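Endo-beta-mannanase (Opitutaceae bacterium TAV5, PDB 7BOB) probably hydrolyses beta-1,4-linked mannosides from the chain end, as a homotrimeric exo-beta-1,4-mannosidase of glycoside hydrolase family 5 active in a termite hindgut. Local coordinates at residues A382-Y394 with V442-E456. Residues are numbered along the deposited sequence; the frame is centred on the assembly and turned at random.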
loop_
_atom_site.group_PDB
_atom_site.type_symbol
_atom_site.label_atom_id
_atom_site.label_comp_id
_atom_site.label_asym_id
_atom_site.label_seq_id
_atom_site.Cartn_x
_atom_site.Cartn_y
_atom_site.Cartn_z
ATOM N N ALA A 382 -15.558 -39.145 -12.234
ATOM C CA ALA A 382 -16.315 -38.549 -11.134
ATOM C C ALA A 382 -15.461 -37.867 -10.069
ATOM O O ALA A 382 -14.291 -38.225 -9.870
ATOM C CB ALA A 382 -17.197 -39.606 -10.465
ATOM N N PRO A 383 -16.020 -36.844 -9.384
ATOM C CA PRO A 383 -15.343 -36.251 -8.223
ATOM C C PRO A 383 -16.029 -36.609 -6.905
ATOM O O PRO A 383 -17.261 -36.671 -6.829
ATOM C CB PRO A 383 -15.420 -34.737 -8.509
ATOM C CG PRO A 383 -16.274 -34.595 -9.817
ATOM C CD PRO A 383 -16.998 -35.906 -9.951
ATOM N N THR A 384 -15.238 -36.844 -5.864
ATOM C CA THR A 384 -15.752 -37.263 -4.569
ATOM C C THR A 384 -15.966 -36.100 -3.596
ATOM O O THR A 384 -16.349 -36.344 -2.444
ATOM C CB THR A 384 -14.795 -38.297 -3.965
ATOM O OG1 THR A 384 -13.521 -37.689 -3.743
ATOM C CG2 THR A 384 -14.593 -39.473 -4.935
ATOM N N VAL A 385 -15.733 -34.851 -4.027
ATOM C CA VAL A 385 -15.901 -33.647 -3.210
ATOM C C VAL A 385 -15.721 -32.407 -4.089
ATOM O O VAL A 385 -14.922 -32.412 -5.038
ATOM C CB VAL A 385 -14.917 -33.641 -2.024
ATOM C CG1 VAL A 385 -13.502 -33.214 -2.455
ATOM C CG2 VAL A 385 -15.440 -32.779 -0.922
ATOM N N HIS A 386 -16.471 -31.341 -3.796
ATOM C CA HIS A 386 -16.472 -30.123 -4.607
ATOM C C HIS A 386 -16.153 -28.897 -3.749
ATOM O O HIS A 386 -16.765 -28.692 -2.698
ATOM C CB HIS A 386 -17.829 -29.927 -5.300
ATOM C CG HIS A 386 -18.074 -30.871 -6.440
ATOM N ND1 HIS A 386 -18.344 -32.210 -6.254
ATOM C CD2 HIS A 386 -18.092 -30.666 -7.782
ATOM C CE1 HIS A 386 -18.515 -32.788 -7.431
ATOM N NE2 HIS A 386 -18.372 -31.872 -8.370
ATOM N N LEU A 387 -15.201 -28.084 -4.203
ATOM C CA LEU A 387 -14.906 -26.814 -3.552
ATOM C C LEU A 387 -15.891 -25.749 -4.025
ATOM O O LEU A 387 -16.237 -25.689 -5.209
ATOM C CB LEU A 387 -13.475 -26.389 -3.864
ATOM C CG LEU A 387 -12.373 -27.358 -3.446
ATOM C CD1 LEU A 387 -11.048 -26.946 -4.091
ATOM C CD2 LEU A 387 -12.258 -27.381 -1.929
ATOM N N TYR A 388 -16.349 -24.911 -3.095
ATOM C CA TYR A 388 -17.397 -23.930 -3.378
ATOM C C TYR A 388 -16.782 -22.665 -3.983
ATOM O O TYR A 388 -15.957 -22.006 -3.342
ATOM C CB TYR A 388 -18.169 -23.607 -2.099
ATOM C CG TYR A 388 -19.355 -22.689 -2.291
ATOM C CD1 TYR A 388 -19.267 -21.336 -1.971
ATOM C CD2 TYR A 388 -20.559 -23.165 -2.788
ATOM C CE1 TYR A 388 -20.342 -20.483 -2.142
ATOM C CE2 TYR A 388 -21.648 -22.322 -2.949
ATOM C CZ TYR A 388 -21.527 -20.982 -2.628
ATOM O OH TYR A 388 -22.586 -20.125 -2.784
ATOM N N TRP A 389 -17.166 -22.349 -5.235
ATOM C CA TRP A 389 -16.819 -21.088 -5.892
ATOM C C TRP A 389 -17.913 -20.072 -5.584
ATOM O O TRP A 389 -19.072 -20.305 -5.944
ATOM C CB TRP A 389 -16.676 -21.299 -7.401
ATOM C CG TRP A 389 -16.278 -20.088 -8.240
ATOM C CD1 TRP A 389 -17.085 -19.045 -8.606
ATOM C CD2 TRP A 389 -14.993 -19.818 -8.828
ATOM N NE1 TRP A 389 -16.394 -18.165 -9.378
ATOM C CE2 TRP A 389 -15.111 -18.610 -9.543
ATOM C CE3 TRP A 389 -13.764 -20.488 -8.835
ATOM C CZ2 TRP A 389 -14.038 -18.027 -10.234
ATOM C CZ3 TRP A 389 -12.696 -19.911 -9.538
ATOM C CH2 TRP A 389 -12.844 -18.691 -10.218
ATOM N N PRO A 390 -17.619 -18.981 -4.874
ATOM C CA PRO A 390 -18.703 -18.117 -4.373
ATOM C C PRO A 390 -19.429 -17.381 -5.497
ATOM O O PRO A 390 -18.866 -17.119 -6.564
ATOM C CB PRO A 390 -17.974 -17.132 -3.442
ATOM C CG PRO A 390 -16.544 -17.129 -3.918
ATOM C CD PRO A 390 -16.286 -18.537 -4.435
ATOM N N ARG A 391 -20.694 -17.015 -5.229
ATOM C CA ARG A 391 -21.502 -16.337 -6.248
ATOM C C ARG A 391 -20.867 -15.024 -6.712
ATOM O O ARG A 391 -20.934 -14.684 -7.891
ATOM C CB ARG A 391 -22.923 -16.087 -5.735
ATOM C CG ARG A 391 -23.734 -15.113 -6.603
ATOM C CD ARG A 391 -25.171 -14.943 -6.119
ATOM N NE ARG A 391 -25.930 -16.175 -6.283
ATOM C CZ ARG A 391 -26.566 -16.511 -7.403
ATOM N NH1 ARG A 391 -26.555 -15.692 -8.453
ATOM N NH2 ARG A 391 -27.223 -17.664 -7.474
ATOM N N HIS A 392 -20.275 -14.259 -5.809
ATOM C CA HIS A 392 -19.592 -13.023 -6.181
ATOM C C HIS A 392 -18.114 -13.218 -5.885
ATOM O O HIS A 392 -17.698 -13.245 -4.720
ATOM C CB HIS A 392 -20.158 -11.816 -5.435
ATOM C CG HIS A 392 -21.655 -11.747 -5.452
ATOM N ND1 HIS A 392 -22.361 -11.188 -6.499
ATOM C CD2 HIS A 392 -22.580 -12.183 -4.561
ATOM C CE1 HIS A 392 -23.656 -11.272 -6.244
ATOM N NE2 HIS A 392 -23.817 -11.876 -5.078
ATOM N N TYR A 393 -17.335 -13.372 -6.940
ATOM C CA TYR A 393 -15.935 -13.745 -6.859
ATOM C C TYR A 393 -15.000 -12.550 -7.019
ATOM O O TYR A 393 -13.974 -12.475 -6.335
ATOM C CB TYR A 393 -15.641 -14.814 -7.922
ATOM C CG TYR A 393 -14.272 -15.460 -7.831
ATOM C CD1 TYR A 393 -13.147 -14.860 -8.412
ATOM C CD2 TYR A 393 -14.105 -16.686 -7.191
ATOM C CE1 TYR A 393 -11.891 -15.473 -8.341
ATOM C CE2 TYR A 393 -12.863 -17.305 -7.108
ATOM C CZ TYR A 393 -11.763 -16.700 -7.671
ATOM O OH TYR A 393 -10.534 -17.328 -7.561
ATOM N N TYR A 394 -15.342 -11.595 -7.881
ATOM C CA TYR A 394 -14.472 -10.469 -8.178
ATOM C C TYR A 394 -14.992 -9.238 -7.461
ATOM O O TYR A 394 -16.202 -8.999 -7.417
ATOM C CB TYR A 394 -14.392 -10.226 -9.693
ATOM C CG TYR A 394 -13.910 -11.451 -10.447
ATOM C CD1 TYR A 394 -12.547 -11.670 -10.656
ATOM C CD2 TYR A 394 -14.808 -12.394 -10.941
ATOM C CE1 TYR A 394 -12.089 -12.791 -11.335
ATOM C CE2 TYR A 394 -14.361 -13.532 -11.626
ATOM C CZ TYR A 394 -13.006 -13.720 -11.814
ATOM O OH TYR A 394 -12.551 -14.837 -12.464
ATOM N N VAL A 442 -23.585 -33.683 -7.082
ATOM C CA VAL A 442 -22.588 -33.083 -6.199
ATOM C C VAL A 442 -23.013 -33.421 -4.770
ATOM O O VAL A 442 -23.965 -32.846 -4.224
ATOM C CB VAL A 442 -22.455 -31.572 -6.439
ATOM C CG1 VAL A 442 -21.643 -30.911 -5.345
ATOM C CG2 VAL A 442 -21.803 -31.299 -7.814
ATOM N N GLU A 443 -22.331 -34.387 -4.157
ATOM C CA GLU A 443 -22.779 -34.878 -2.865
ATOM C C GLU A 443 -22.081 -34.217 -1.679
ATOM O O GLU A 443 -22.665 -34.152 -0.592
ATOM C CB GLU A 443 -22.594 -36.394 -2.782
ATOM C CG GLU A 443 -23.500 -37.052 -1.726
ATOM C CD GLU A 443 -22.931 -38.350 -1.168
ATOM O OE1 GLU A 443 -22.677 -38.412 0.063
ATOM O OE2 GLU A 443 -22.746 -39.307 -1.965
ATOM N N ARG A 444 -20.853 -33.732 -1.851
ATOM C CA ARG A 444 -20.081 -33.142 -0.768
ATOM C C ARG A 444 -19.487 -31.819 -1.229
ATOM O O ARG A 444 -18.883 -31.740 -2.313
ATOM C CB ARG A 444 -18.993 -34.106 -0.298
ATOM C CG ARG A 444 -19.501 -35.547 -0.206
ATOM C CD ARG A 444 -18.705 -36.373 0.763
ATOM N NE ARG A 444 -17.437 -36.804 0.188
ATOM C CZ ARG A 444 -16.446 -37.327 0.900
ATOM N NH1 ARG A 444 -16.581 -37.481 2.211
ATOM N NH2 ARG A 444 -15.319 -37.693 0.311
ATOM N N ILE A 445 -19.679 -30.782 -0.409
ATOM C CA ILE A 445 -19.276 -29.417 -0.724
ATOM C C ILE A 445 -18.449 -28.881 0.433
ATOM O O ILE A 445 -18.875 -28.956 1.593
ATOM C CB ILE A 445 -20.485 -28.497 -0.984
ATOM C CG1 ILE A 445 -21.126 -28.820 -2.345
ATOM C CG2 ILE A 445 -20.041 -27.042 -0.945
ATOM C CD1 ILE A 445 -22.376 -28.011 -2.644
ATOM N N ILE A 446 -17.272 -28.349 0.118
ATOM C CA ILE A 446 -16.401 -27.730 1.106
ATOM C C ILE A 446 -16.350 -26.240 0.818
ATOM O O ILE A 446 -16.043 -25.828 -0.309
ATOM C CB ILE A 446 -14.990 -28.334 1.090
ATOM C CG1 ILE A 446 -15.046 -29.828 1.382
ATOM C CG2 ILE A 446 -14.124 -27.655 2.148
ATOM C CD1 ILE A 446 -13.682 -30.464 1.374
ATOM N N ILE A 447 -16.670 -25.437 1.823
ATOM C CA ILE A 447 -16.554 -23.990 1.727
ATOM C C ILE A 447 -15.280 -23.586 2.461
ATOM O O ILE A 447 -15.147 -23.816 3.674
ATOM C CB ILE A 447 -17.793 -23.290 2.302
ATOM C CG1 ILE A 447 -19.061 -23.746 1.569
ATOM C CG2 ILE A 447 -17.612 -21.792 2.260
ATOM C CD1 ILE A 447 -20.349 -23.102 2.092
ATOM N N THR A 448 -14.339 -23.001 1.728
ATOM C CA THR A 448 -13.005 -22.711 2.260
ATOM C C THR A 448 -12.906 -21.275 2.782
ATOM O O THR A 448 -12.122 -20.474 2.285
ATOM C CB THR A 448 -11.951 -22.960 1.183
ATOM O OG1 THR A 448 -12.208 -22.104 0.049
ATOM C CG2 THR A 448 -11.974 -24.427 0.754
ATOM N N GLY A 449 -13.684 -20.963 3.814
ATOM C CA GLY A 449 -13.661 -19.625 4.376
ATOM C C GLY A 449 -13.856 -18.530 3.346
ATOM O O GLY A 449 -13.034 -17.613 3.248
ATOM N N VAL A 450 -14.899 -18.634 2.531
ATOM C CA VAL A 450 -15.257 -17.549 1.632
ATOM C C VAL A 450 -16.588 -16.991 2.099
ATOM O O VAL A 450 -17.337 -17.630 2.851
ATOM C CB VAL A 450 -15.323 -17.982 0.159
ATOM C CG1 VAL A 450 -13.926 -18.343 -0.335
ATOM C CG2 VAL A 450 -16.281 -19.157 -0.024
ATOM N N PHE A 451 -16.875 -15.770 1.662
ATOM C CA PHE A 451 -18.038 -15.041 2.133
ATOM C C PHE A 451 -19.246 -15.328 1.250
ATOM O O PHE A 451 -19.143 -15.326 0.015
ATOM C CB PHE A 451 -17.721 -13.553 2.178
ATOM C CG PHE A 451 -16.414 -13.238 2.865
ATOM C CD1 PHE A 451 -16.283 -13.362 4.247
ATOM C CD2 PHE A 451 -15.314 -12.810 2.138
ATOM C CE1 PHE A 451 -15.082 -13.056 4.882
ATOM C CE2 PHE A 451 -14.109 -12.504 2.772
ATOM C CZ PHE A 451 -13.994 -12.630 4.145
ATOM N N THR A 452 -20.386 -15.576 1.895
ATOM C CA THR A 452 -21.598 -16.089 1.269
ATOM C C THR A 452 -22.774 -15.217 1.656
ATOM O O THR A 452 -22.991 -14.961 2.845
ATOM C CB THR A 452 -21.884 -17.524 1.722
ATOM O OG1 THR A 452 -22.008 -17.525 3.145
ATOM C CG2 THR A 452 -20.776 -18.494 1.300
ATOM N N GLY A 453 -23.543 -14.771 0.669
ATOM C CA GLY A 453 -24.684 -13.927 0.944
ATOM C C GLY A 453 -25.916 -14.731 1.322
ATOM O O GLY A 453 -25.909 -15.960 1.405
ATOM N N LEU A 454 -27.001 -13.995 1.566
ATOM C CA LEU A 454 -28.245 -14.614 2.008
ATOM C C LEU A 454 -28.770 -15.629 0.995
ATOM O O LEU A 454 -29.211 -16.721 1.373
ATOM C CB LEU A 454 -29.286 -13.527 2.268
ATOM C CG LEU A 454 -30.667 -14.093 2.561
ATOM C CD1 LEU A 454 -30.589 -14.904 3.836
ATOM C CD2 LEU A 454 -31.681 -12.971 2.676
ATOM N N ASP A 455 -28.750 -15.285 -0.300
ATOM C CA ASP A 455 -29.269 -16.209 -1.306
ATOM C C ASP A 455 -28.440 -17.479 -1.344
ATOM O O ASP A 455 -28.987 -18.594 -1.400
ATOM C CB ASP A 455 -29.306 -15.541 -2.688
ATOM C CG ASP A 455 -28.031 -14.740 -3.005
ATOM O OD1 ASP A 455 -27.090 -14.759 -2.179
ATOM O OD2 ASP A 455 -27.965 -14.085 -4.081
ATOM N N GLU A 456 -27.118 -17.335 -1.258
ATOM C CA GLU A 456 -26.260 -18.511 -1.232
ATOM C C GLU A 456 -26.573 -19.398 -0.041
ATOM O O GLU A 456 -26.600 -20.629 -0.171
ATOM C CB GLU A 456 -24.801 -18.093 -1.220
ATOM C CG GLU A 456 -24.442 -17.206 -2.394
ATOM C CD GLU A 456 -23.004 -16.759 -2.347
ATOM O OE1 GLU A 456 -22.121 -17.603 -2.655
ATOM O OE2 GLU A 456 -22.769 -15.576 -1.982
HETATM O O HOH W 1 -14.564 -22.633 -0.986
HETATM O O HOH W 2 -20.376 -14.583 -2.828
#
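The side chain of Y388 is the large bump here, filling a hollow with I445 CG2 and I447 CG1 at its base and V450 CG2 and T452 CG2 along the ring. With CG anti to the backbone N (chi1 -175°), it reaches beyond strand 444-448 to helix 454-465. There the hydroxyl donates to the anti lone pair of E456 OE1 at 2.6 Å, in the plane of the ring; a tyrosine suits a place greasy along its length and polar at its end. Glutamate suits because its two oxygens serve different donors: OE1 also accepts R391 N from above the carboxylate plane, nearly straight (172°), while OE2 takes G453 N and a water shared with H392 N and F451 O. Upstream, strand 385-389 lies between 427-431 and 444-448 in the parallel part of a seven-stranded mixed sheet, separate from the chain's eight-stranded parallel sheet; helix 406-422 packs on the face carrying L387 and I446. Branched residues fill small hollows: V385 CG2 packs on I446 CD1 at 3.7 Å, and V442 CG2 sits over the H386 ring centre in a CH-pi contact. At the start of strand 444-448, R444 grips T384 O, just before strand 385-389; arginine suits because NE (2.9 Å) and NH2, also salt-bridged to E425, both meet this oxygen in the guanidinium plane. An alanine in place of E456 would probably leave the Y388 hydroxyl and the R391 and G453 amides without the carboxylate that accepts from all three. One buried carboxylate thus ties the loop after strand 385-389 to the helix start, and these neutral donors probably stabilise its negative charge.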